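PDB 6IYM: 5-oxopent-3-ene-1,2,5-tricarboxylate decarboxylase from Exiguobacterium antarcticum B7, which belongs to the fumarylacetoacetate hydrolase family of beta-rich, metal-binding enzymes and carries a magnesium ion. Local coordinates for residues Leu63-Pro68 / Pro182-Glu187. Residues are numbered along the deposited sequence; the frame is centred on the assembly and turned at random.
Sequences LAPYLP and PVIVTE
Leu-63 meets Pro-182 through a water rather than directly: one water is hydrogen-bonded to both backbone carbonyl oxygens. It lies 2.6 Å from Leu-63 O. On the other side it is 2.8 Å from Pro-182 O. Pro-182, preceded by a cis peptide, sits at a corner of strand 178-186. Beyond Ala-64, whose carbonyl oxygen is bound by Arg-7, the CB of Pro-65 points toward the strand. Pro-65 CB lies 3.7 Å from Ile-184 CD1, and the neighbouring CG of Pro-65 packs on Ile-184 CG1, so the ring meets the CG1–CD1 branch of Ile-184. That branch is extended (chi2 172°), which carries CD1 on to Tyr-66. There Ile-184 CD1 sits at the ring's edge, near its plane, 4.0 Å from Tyr-66 CE2; the two side chains cross at about a right angle. The phenol hydroxyl is hydrogen-bonded to Gly-234 O, and Phe-180 packs edge-to-face with the ring, while Leu-37 and Ile-40 of helix 36-41 also touch it. The chemistry is thus divided: buried apolar groups join the loop to the strand beyond the corner, while beside the corner a water bridges two carbonyl oxygens, its protons probably shared with other acceptors in reach.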
ATOM      1  N   LEU A  63      -7.263  18.068  11.120  1.00 46.63           N
ATOM      2  CA  LEU A  63      -6.212  17.381  10.324  1.00 46.44           C
ATOM      3  C   LEU A  63      -6.850  16.172   9.635  1.00 45.64           C
ATOM      4  O   LEU A  63      -8.063  15.896   9.905  1.00 40.59           O
ATOM      5  CB  LEU A  63      -5.043  16.998  11.235  1.00 48.40           C
ATOM      6  CG  LEU A  63      -4.330  18.177  11.917  1.00 51.99           C
ATOM      7  CD1 LEU A  63      -3.315  17.665  12.926  1.00 49.89           C
ATOM      8  CD2 LEU A  63      -3.658  19.112  10.906  1.00 49.47           C
ATOM      9  N   ALA A  64      -6.102  15.491   8.766  1.00 41.46           N
ATOM     10  CA  ALA A  64      -6.511  14.161   8.261  1.00 45.24           C
ATOM     11  C   ALA A  64      -6.769  13.276   9.482  1.00 42.74           C
ATOM     12  O   ALA A  64      -6.089  13.414  10.487  1.00 47.26           O
ATOM     13  CB  ALA A  64      -5.437  13.608   7.363  1.00 47.40           C
ATOM     14  N   PRO A  65      -7.791  12.400   9.506  1.00 44.22           N
ATOM     15  CA  PRO A  65      -8.006  11.539  10.671  1.00 41.96           C
ATOM     16  C   PRO A  65      -6.732  10.847  11.189  1.00 40.08           C
ATOM     17  O   PRO A  65      -6.493  10.907  12.363  1.00 43.78           O
ATOM     18  CB  PRO A  65      -9.099  10.603  10.125  1.00 42.12           C
ATOM     19  CG  PRO A  65      -9.944  11.536   9.302  1.00 42.55           C
ATOM     20  CD  PRO A  65      -8.892  12.312   8.536  1.00 44.70           C
ATOM     21  N   TYR A  66      -5.931  10.248  10.308  1.00 40.52           N
ATOM     22  CA  TYR A  66      -4.586   9.706  10.643  1.00 41.69           C
ATOM     23  C   TYR A  66      -3.855   9.419   9.338  1.00 40.94           C
ATOM     24  O   TYR A  66      -4.480   9.614   8.273  1.00 41.80           O
ATOM     25  CB  TYR A  66      -4.703   8.436  11.486  1.00 41.19           C
ATOM     26  CG  TYR A  66      -5.610   7.401  10.874  1.00 43.51           C
ATOM     27  CD1 TYR A  66      -5.158   6.528   9.907  1.00 44.36           C
ATOM     28  CD2 TYR A  66      -6.943   7.342  11.228  1.00 43.23           C
ATOM     29  CE1 TYR A  66      -5.996   5.570   9.357  1.00 45.87           C
ATOM     30  CE2 TYR A  66      -7.797   6.404  10.682  1.00 40.74           C
ATOM     31  CZ  TYR A  66      -7.322   5.515   9.747  1.00 47.89           C
ATOM     32  OH  TYR A  66      -8.181   4.598   9.221  1.00 43.53           O
ATOM     33  N   LEU A  67      -2.579   9.064   9.432  1.00 42.70           N
ATOM     34  CA  LEU A  67      -1.768   8.535   8.309  1.00 45.77           C
ATOM     35  C   LEU A  67      -2.034   7.035   8.243  1.00 48.42           C
ATOM     36  O   LEU A  67      -1.718   6.301   9.180  1.00 45.09           O
ATOM     37  CB  LEU A  67      -0.290   8.859   8.540  1.00 54.18           C
ATOM     38  CG  LEU A  67       0.654   8.467   7.402  1.00 62.76           C
ATOM     39  CD1 LEU A  67       0.472   9.380   6.201  1.00 63.64           C
ATOM     40  CD2 LEU A  67       2.107   8.483   7.865  1.00 65.79           C
ATOM     41  N   PRO A  68      -2.692   6.529   7.178  1.00 43.88           N
ATOM     42  CA  PRO A  68      -3.090   5.130   7.149  1.00 46.76           C
ATOM     43  C   PRO A  68      -1.811   4.298   7.246  1.00 48.92           C
ATOM     44  O   PRO A  68      -0.801   4.629   6.631  1.00 48.57           O
ATOM     45  CB  PRO A  68      -3.828   4.940   5.816  1.00 44.59           C
ATOM     46  CG  PRO A  68      -4.007   6.328   5.237  1.00 48.67           C
ATOM     47  CD  PRO A  68      -2.997   7.223   5.926  1.00 47.57           C
ATOM     48  N   PRO A 182     -13.493  14.961   6.959  1.00 41.68           N
ATOM     49  CA  PRO A 182     -12.797  15.648   8.053  1.00 41.66           C
ATOM     50  C   PRO A 182     -12.844  14.927   9.405  1.00 41.53           C
ATOM     51  O   PRO A 182     -12.145  15.291  10.304  1.00 42.28           O
ATOM     52  CB  PRO A 182     -13.582  16.940   8.259  1.00 40.20           C
ATOM     53  CG  PRO A 182     -14.994  16.605   7.778  1.00 39.66           C
ATOM     54  CD  PRO A 182     -14.839  15.518   6.730  1.00 44.17           C
ATOM     55  N   VAL A 183     -13.751  13.981   9.523  1.00 41.84           N
ATOM     56  CA  VAL A 183     -14.092  13.306  10.800  1.00 43.11           C
ATOM     57  C   VAL A 183     -14.406  11.858  10.427  1.00 42.94           C
ATOM     58  O   VAL A 183     -14.634  11.576   9.232  1.00 45.59           O
ATOM     59  CB  VAL A 183     -15.280  13.994  11.513  1.00 42.38           C
ATOM     60  CG1 VAL A 183     -15.137  15.502  11.570  1.00 45.13           C
ATOM     61  CG2 VAL A 183     -16.625  13.659  10.894  1.00 49.17           C
ATOM     62  N   ILE A 184     -14.437  10.984  11.416  1.00 41.01           N
ATOM     63  CA  ILE A 184     -14.891   9.574  11.277  1.00 39.83           C
ATOM     64  C   ILE A 184     -16.218   9.484  12.040  1.00 42.14           C
ATOM     65  O   ILE A 184     -16.229   9.783  13.234  1.00 41.80           O
ATOM     66  CB  ILE A 184     -13.789   8.641  11.812  1.00 41.47           C
ATOM     67  CG1 ILE A 184     -12.498   8.772  10.998  1.00 43.57           C
ATOM     68  CG2 ILE A 184     -14.260   7.196  11.871  1.00 48.01           C
ATOM     69  CD1 ILE A 184     -11.326   8.034  11.597  1.00 46.22           C
ATOM     70  N   VAL A 185     -17.304   9.090  11.390  1.00 45.73           N
ATOM     71  CA  VAL A 185     -18.573   8.822  12.125  1.00 50.65           C
ATOM     72  C   VAL A 185     -18.551   7.336  12.480  1.00 47.17           C
ATOM     73  O   VAL A 185     -18.208   6.545  11.597  1.00 46.07           O
ATOM     74  CB  VAL A 185     -19.830   9.189  11.318  1.00 50.76           C
ATOM     75  CG1 VAL A 185     -19.824  10.660  10.955  1.00 58.09           C
ATOM     76  CG2 VAL A 185     -19.967   8.339  10.061  1.00 53.89           C
ATOM     77  N   THR A 186     -18.908   6.999  13.717  1.00 45.27           N
ATOM     78  CA  THR A 186     -18.811   5.629  14.295  1.00 50.84           C
ATOM     79  C   THR A 186     -19.824   4.732  13.593  1.00 46.22           C
ATOM     80  O   THR A 186     -20.857   5.245  13.093  1.00 51.71           O
ATOM     81  CB  THR A 186     -18.990   5.654  15.820  1.00 56.88           C
ATOM     82  OG1 THR A 186     -20.225   6.301  16.116  1.00 53.60           O
ATOM     83  CG2 THR A 186     -17.889   6.400  16.538  1.00 53.65           C
ATOM     84  N   GLU A 187     -19.520   3.443  13.517  1.00 46.11           N
ATOM     85  CA  GLU A 187     -20.326   2.449  12.760  1.00 50.58           C
ATOM     86  C   GLU A 187     -21.752   2.465  13.310  1.00 52.72           C
ATOM     87  O   GLU A 187     -22.702   2.307  12.513  1.00 58.43           O
ATOM     88  CB  GLU A 187     -19.717   1.055  12.885  1.00 49.64           C
ATOM     89  CG  GLU A 187     -20.442  -0.007  12.078  1.00 54.11           C
ATOM     90  CD  GLU A 187     -21.664  -0.586  12.780  1.00 57.30           C
ATOM     91  OE1 GLU A 187     -21.588  -0.792  14.008  1.00 61.31           O
ATOM     92  OE2 GLU A 187     -22.691  -0.817  12.098  1.00 55.31           O
TER
HETATM   93  O   HOH W   1      -9.648  14.639  11.513  1.00 48.09           O